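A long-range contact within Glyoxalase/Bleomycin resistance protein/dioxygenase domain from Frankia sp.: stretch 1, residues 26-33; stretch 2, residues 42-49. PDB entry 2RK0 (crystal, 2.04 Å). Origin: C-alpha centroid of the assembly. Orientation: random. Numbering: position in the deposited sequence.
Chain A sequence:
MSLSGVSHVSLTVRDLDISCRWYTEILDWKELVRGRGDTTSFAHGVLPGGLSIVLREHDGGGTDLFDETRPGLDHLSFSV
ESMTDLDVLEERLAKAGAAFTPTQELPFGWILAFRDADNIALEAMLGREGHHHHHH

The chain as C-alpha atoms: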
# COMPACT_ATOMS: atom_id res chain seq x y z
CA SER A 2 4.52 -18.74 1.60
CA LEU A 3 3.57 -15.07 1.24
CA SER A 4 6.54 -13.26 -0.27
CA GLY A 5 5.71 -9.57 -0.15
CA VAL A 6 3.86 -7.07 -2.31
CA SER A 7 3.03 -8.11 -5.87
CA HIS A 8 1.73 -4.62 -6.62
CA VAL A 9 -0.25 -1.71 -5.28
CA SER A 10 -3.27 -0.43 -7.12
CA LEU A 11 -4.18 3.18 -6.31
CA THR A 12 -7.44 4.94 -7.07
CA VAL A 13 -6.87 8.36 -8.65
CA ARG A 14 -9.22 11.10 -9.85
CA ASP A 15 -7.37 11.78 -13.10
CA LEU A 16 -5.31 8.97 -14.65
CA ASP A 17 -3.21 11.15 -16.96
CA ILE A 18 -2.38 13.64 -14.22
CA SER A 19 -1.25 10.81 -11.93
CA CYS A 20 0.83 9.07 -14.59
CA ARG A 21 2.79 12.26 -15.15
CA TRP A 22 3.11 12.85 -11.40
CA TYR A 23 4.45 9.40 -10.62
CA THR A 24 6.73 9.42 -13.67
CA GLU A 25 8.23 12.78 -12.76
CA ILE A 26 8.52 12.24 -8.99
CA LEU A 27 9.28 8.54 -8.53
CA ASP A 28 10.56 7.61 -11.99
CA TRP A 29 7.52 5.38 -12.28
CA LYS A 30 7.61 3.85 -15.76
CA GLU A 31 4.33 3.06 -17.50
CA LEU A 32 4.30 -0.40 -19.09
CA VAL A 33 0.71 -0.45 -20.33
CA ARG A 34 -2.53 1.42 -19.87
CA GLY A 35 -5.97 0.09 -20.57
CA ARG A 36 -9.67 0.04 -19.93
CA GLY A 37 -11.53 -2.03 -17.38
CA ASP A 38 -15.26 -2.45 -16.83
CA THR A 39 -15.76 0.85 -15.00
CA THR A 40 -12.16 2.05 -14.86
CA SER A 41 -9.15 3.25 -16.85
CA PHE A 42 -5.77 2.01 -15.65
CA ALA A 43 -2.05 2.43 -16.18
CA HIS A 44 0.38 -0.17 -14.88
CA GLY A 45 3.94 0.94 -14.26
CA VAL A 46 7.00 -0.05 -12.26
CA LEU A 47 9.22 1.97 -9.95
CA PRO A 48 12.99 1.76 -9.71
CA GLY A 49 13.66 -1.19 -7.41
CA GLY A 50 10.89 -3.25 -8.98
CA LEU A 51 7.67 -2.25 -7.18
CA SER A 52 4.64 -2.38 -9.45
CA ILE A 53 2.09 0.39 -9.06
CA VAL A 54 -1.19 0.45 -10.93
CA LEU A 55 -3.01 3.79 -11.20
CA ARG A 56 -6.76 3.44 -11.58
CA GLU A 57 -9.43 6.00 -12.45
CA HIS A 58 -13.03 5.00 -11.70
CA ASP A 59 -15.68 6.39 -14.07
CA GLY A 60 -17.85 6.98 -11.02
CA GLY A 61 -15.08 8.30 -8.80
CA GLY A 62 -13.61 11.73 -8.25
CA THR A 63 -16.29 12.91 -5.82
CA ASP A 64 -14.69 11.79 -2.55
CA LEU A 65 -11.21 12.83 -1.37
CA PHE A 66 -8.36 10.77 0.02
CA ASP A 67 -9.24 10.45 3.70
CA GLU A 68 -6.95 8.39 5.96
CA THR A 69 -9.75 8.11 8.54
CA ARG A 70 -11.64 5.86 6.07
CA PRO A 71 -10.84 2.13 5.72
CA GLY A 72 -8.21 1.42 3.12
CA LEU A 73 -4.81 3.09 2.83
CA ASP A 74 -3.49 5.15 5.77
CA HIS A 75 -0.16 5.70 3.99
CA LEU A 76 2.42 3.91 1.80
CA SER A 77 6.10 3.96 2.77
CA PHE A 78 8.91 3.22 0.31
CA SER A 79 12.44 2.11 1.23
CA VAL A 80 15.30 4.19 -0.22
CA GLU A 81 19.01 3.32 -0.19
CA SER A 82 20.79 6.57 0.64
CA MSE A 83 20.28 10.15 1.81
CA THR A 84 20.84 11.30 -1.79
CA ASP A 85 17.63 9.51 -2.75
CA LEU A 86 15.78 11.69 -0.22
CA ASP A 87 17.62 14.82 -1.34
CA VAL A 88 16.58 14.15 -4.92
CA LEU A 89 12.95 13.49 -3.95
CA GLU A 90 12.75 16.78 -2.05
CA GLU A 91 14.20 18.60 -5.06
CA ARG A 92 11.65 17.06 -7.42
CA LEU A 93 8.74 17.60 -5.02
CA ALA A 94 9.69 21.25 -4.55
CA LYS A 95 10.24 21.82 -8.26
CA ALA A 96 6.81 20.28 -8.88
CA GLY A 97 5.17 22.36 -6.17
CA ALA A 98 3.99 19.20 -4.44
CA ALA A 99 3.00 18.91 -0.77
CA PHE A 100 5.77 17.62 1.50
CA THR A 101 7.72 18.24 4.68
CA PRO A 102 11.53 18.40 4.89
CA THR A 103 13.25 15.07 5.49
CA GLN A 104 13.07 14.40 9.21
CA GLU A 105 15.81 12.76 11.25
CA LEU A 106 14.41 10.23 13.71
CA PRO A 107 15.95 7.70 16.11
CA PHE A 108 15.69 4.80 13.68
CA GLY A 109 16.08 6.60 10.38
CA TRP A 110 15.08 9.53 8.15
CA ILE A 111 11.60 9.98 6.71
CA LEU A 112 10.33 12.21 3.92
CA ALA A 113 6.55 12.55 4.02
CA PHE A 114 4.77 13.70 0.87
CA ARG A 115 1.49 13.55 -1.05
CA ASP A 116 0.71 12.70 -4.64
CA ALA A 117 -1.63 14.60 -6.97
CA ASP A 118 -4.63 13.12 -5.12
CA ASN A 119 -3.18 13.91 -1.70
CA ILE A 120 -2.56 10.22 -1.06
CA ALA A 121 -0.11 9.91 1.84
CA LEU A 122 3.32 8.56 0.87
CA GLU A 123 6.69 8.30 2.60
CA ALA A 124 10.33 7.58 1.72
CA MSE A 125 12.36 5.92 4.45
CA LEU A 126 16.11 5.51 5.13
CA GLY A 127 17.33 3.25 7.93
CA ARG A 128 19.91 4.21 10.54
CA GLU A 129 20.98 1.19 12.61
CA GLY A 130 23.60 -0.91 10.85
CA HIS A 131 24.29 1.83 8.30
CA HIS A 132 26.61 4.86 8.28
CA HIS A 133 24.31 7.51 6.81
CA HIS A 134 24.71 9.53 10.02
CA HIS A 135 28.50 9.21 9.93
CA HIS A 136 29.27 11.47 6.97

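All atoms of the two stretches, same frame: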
# COMPACT_ATOMS: atom_id res chain seq x y z
N ILE A 26 8.05 12.32 -10.37
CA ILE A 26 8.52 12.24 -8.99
C ILE A 26 9.25 10.96 -8.60
O ILE A 26 10.32 11.01 -8.01
CB ILE A 26 7.35 12.42 -8.00
CG1 ILE A 26 6.61 13.73 -8.28
CG2 ILE A 26 7.88 12.35 -6.56
CD1 ILE A 26 7.48 14.97 -8.19
N LEU A 27 8.68 9.81 -8.93
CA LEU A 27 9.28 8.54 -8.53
C LEU A 27 9.88 7.73 -9.67
O LEU A 27 10.25 6.57 -9.47
CB LEU A 27 8.24 7.69 -7.80
CG LEU A 27 7.54 8.35 -6.61
CD1 LEU A 27 6.40 7.47 -6.13
CD2 LEU A 27 8.54 8.61 -5.49
N ASP A 28 10.00 8.32 -10.85
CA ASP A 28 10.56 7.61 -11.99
C ASP A 28 9.74 6.38 -12.30
O ASP A 28 10.25 5.37 -12.77
CB ASP A 28 12.01 7.19 -11.74
CG ASP A 28 12.94 8.38 -11.70
OD1 ASP A 28 12.84 9.23 -12.60
OD2 ASP A 28 13.77 8.44 -10.77
N TRP A 29 8.45 6.46 -11.99
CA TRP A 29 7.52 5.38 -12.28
C TRP A 29 7.55 5.26 -13.79
O TRP A 29 7.55 6.27 -14.48
CB TRP A 29 6.11 5.79 -11.83
CG TRP A 29 5.00 4.84 -12.17
CD1 TRP A 29 4.65 3.70 -11.51
CD2 TRP A 29 4.01 5.02 -13.20
NE1 TRP A 29 3.51 3.16 -12.04
CE2 TRP A 29 3.09 3.95 -13.08
CE3 TRP A 29 3.81 5.97 -14.20
CZ2 TRP A 29 1.98 3.82 -13.92
CZ3 TRP A 29 2.71 5.84 -15.04
CH2 TRP A 29 1.80 4.77 -14.89
N LYS A 30 7.59 4.04 -14.31
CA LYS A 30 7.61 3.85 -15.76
C LYS A 30 6.38 3.06 -16.19
O LYS A 30 6.21 1.91 -15.81
CB LYS A 30 8.86 3.11 -16.22
CG LYS A 30 8.85 2.82 -17.72
CD LYS A 30 10.02 1.96 -18.15
CE LYS A 30 9.92 1.62 -19.64
NZ LYS A 30 11.01 0.72 -20.10
N GLU A 31 5.54 3.69 -17.01
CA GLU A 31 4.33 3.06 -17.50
C GLU A 31 4.65 1.93 -18.46
O GLU A 31 5.42 2.11 -19.41
CB GLU A 31 3.46 4.11 -18.21
CG GLU A 31 2.08 3.62 -18.59
CD GLU A 31 1.31 4.64 -19.43
OE1 GLU A 31 1.25 5.83 -19.03
OE2 GLU A 31 0.76 4.25 -20.48
N LEU A 32 4.07 0.75 -18.22
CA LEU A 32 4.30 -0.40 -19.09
C LEU A 32 3.10 -0.65 -20.00
O LEU A 32 3.24 -1.18 -21.10
CB LEU A 32 4.58 -1.65 -18.27
CG LEU A 32 5.85 -1.68 -17.42
CD1 LEU A 32 6.09 -3.09 -16.94
CD2 LEU A 32 7.04 -1.20 -18.24
N VAL A 33 1.92 -0.26 -19.54
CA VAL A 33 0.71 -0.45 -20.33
C VAL A 33 -0.48 0.19 -19.65
O VAL A 33 -0.61 0.13 -18.43
CB VAL A 33 0.41 -1.95 -20.55
CG1 VAL A 33 0.25 -2.66 -19.21
CG2 VAL A 33 -0.85 -2.11 -21.39
N PHE A 42 -6.93 2.30 -16.47
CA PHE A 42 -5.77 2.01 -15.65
C PHE A 42 -4.46 2.18 -16.40
O PHE A 42 -4.43 2.20 -17.64
CB PHE A 42 -5.86 0.59 -15.10
CG PHE A 42 -5.59 -0.46 -16.14
CD1 PHE A 42 -4.29 -0.79 -16.49
CD2 PHE A 42 -6.64 -1.10 -16.79
CE1 PHE A 42 -4.03 -1.73 -17.49
CE2 PHE A 42 -6.40 -2.05 -17.79
CZ PHE A 42 -5.08 -2.36 -18.14
N ALA A 43 -3.39 2.30 -15.64
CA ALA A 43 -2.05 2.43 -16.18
C ALA A 43 -1.15 1.69 -15.21
O ALA A 43 -1.06 2.04 -14.03
CB ALA A 43 -1.63 3.89 -16.28
N HIS A 44 -0.51 0.63 -15.70
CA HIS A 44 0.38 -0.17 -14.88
C HIS A 44 1.82 0.23 -15.16
O HIS A 44 2.25 0.24 -16.31
CB HIS A 44 0.20 -1.65 -15.20
CG HIS A 44 1.22 -2.54 -14.56
ND1 HIS A 44 1.51 -3.80 -15.03
CD2 HIS A 44 2.03 -2.34 -13.49
CE1 HIS A 44 2.46 -4.34 -14.28
NE2 HIS A 44 2.79 -3.48 -13.34
N GLY A 45 2.55 0.56 -14.10
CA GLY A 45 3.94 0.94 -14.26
C GLY A 45 4.79 0.33 -13.16
O GLY A 45 4.26 -0.27 -12.22
N VAL A 46 6.10 0.48 -13.27
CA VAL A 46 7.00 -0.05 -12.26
C VAL A 46 7.94 1.04 -11.79
O VAL A 46 8.32 1.92 -12.57
CB VAL A 46 7.83 -1.23 -12.79
CG1 VAL A 46 8.64 -1.84 -11.67
CG2 VAL A 46 6.92 -2.28 -13.41
N LEU A 47 8.31 0.99 -10.52
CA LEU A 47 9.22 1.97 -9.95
C LEU A 47 10.63 1.41 -9.91
O LEU A 47 10.84 0.20 -10.04
CB LEU A 47 8.84 2.28 -8.50
CG LEU A 47 7.44 2.78 -8.15
CD1 LEU A 47 7.33 2.85 -6.65
CD2 LEU A 47 7.18 4.14 -8.78
N PRO A 48 11.63 2.29 -9.77
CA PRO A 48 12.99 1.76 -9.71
C PRO A 48 12.96 0.84 -8.48
O PRO A 48 12.27 1.14 -7.50
CB PRO A 48 13.83 3.00 -9.48
CG PRO A 48 13.07 4.05 -10.27
CD PRO A 48 11.63 3.75 -9.91
N GLY A 49 13.68 -0.28 -8.53
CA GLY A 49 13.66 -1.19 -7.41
C GLY A 49 12.71 -2.34 -7.67
O GLY A 49 12.77 -3.36 -6.99

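The apolar centre of this contact is built around Trp-29, a buried residue in the loop between a helix and the strand that starts at Lys-30. Its CA-to-CB bond points sideways to stretch 2, but with chi1 in the t well the indole swings back across it. At the ring's edge, near its plane, lie the CD2 methyl of Leu-47 and the carbonyl oxygen of Ala-43. Trp-29 CB lies 3.6 Å from Leu-47 CD2, and Trp-29 CH2 lies 3.8 Å from Ala-43 CB, so one large side chain spans much of the second strand. Leu-27 extends this core: its CB is 3.8 Å from Leu-47 CD2, so that one methyl of Leu-47 sits between Leu-27 and the CB of Trp-29, and leucine suits a buried place where only apolar contact is on offer.

Gly-45 makes room for the ring. Trp-29 NE1 comes within 3.2 Å of Gly-45 CA, and a CB built on this residue would sit 2.1 Å from Trp-29 CE2 and 2.7 Å from Lys-30 O. The absence of a side chain also lets the backbones come close, with Glu-31 CA only 3.9 Å from Gly-45 CA. The indole nitrogen spends its hydrogen bond elsewhere in the structure.

Around this core the strands run antiparallel, though strongly twisted, their directions 126° apart. Lys-30 and Val-46 form a reciprocal pair: Lys-30 N donates to Val-46 O at 2.8 Å, and Val-46 N donates to Lys-30 O at 2.9 Å. Beyond the Glu-31 and Gly-45 pair the register slips by one residue in a beta bulge. There His-44 O accepts two hydrogen bonds, from Leu-32 N at 2.7 Å and from Val-33 N at 3.3 Å, while His-44 N returns one to Val-33 O at 2.8 Å. A carbonyl oxygen can serve two donors through its two lone pairs, so both N-H groups at the bulge are satisfied by His-44 O; the bond from Val-33 N is the longer.

Lys-30, Val-33, His-44 and Val-46 direct their side chains to one face of the sheet. Leu-32, at the bulge, points sideways and adds an apolar patch, its CD1 3.7 Å from Val-46 CG2. At the other end, Asp-28 has positive phi as the chain leaves the helix, and Pro-48 packs beside this turn, its CD 3.2 Å from Leu-27 O.

The polar groups lie further out. The long, fully extended Lys-30 carries its amine away from stretch 2 at an exposed position. The Glu-31 carboxylate is hydrogen-bonded just outside the stretches, and His-44 NE2 likewise finds its partner elsewhere.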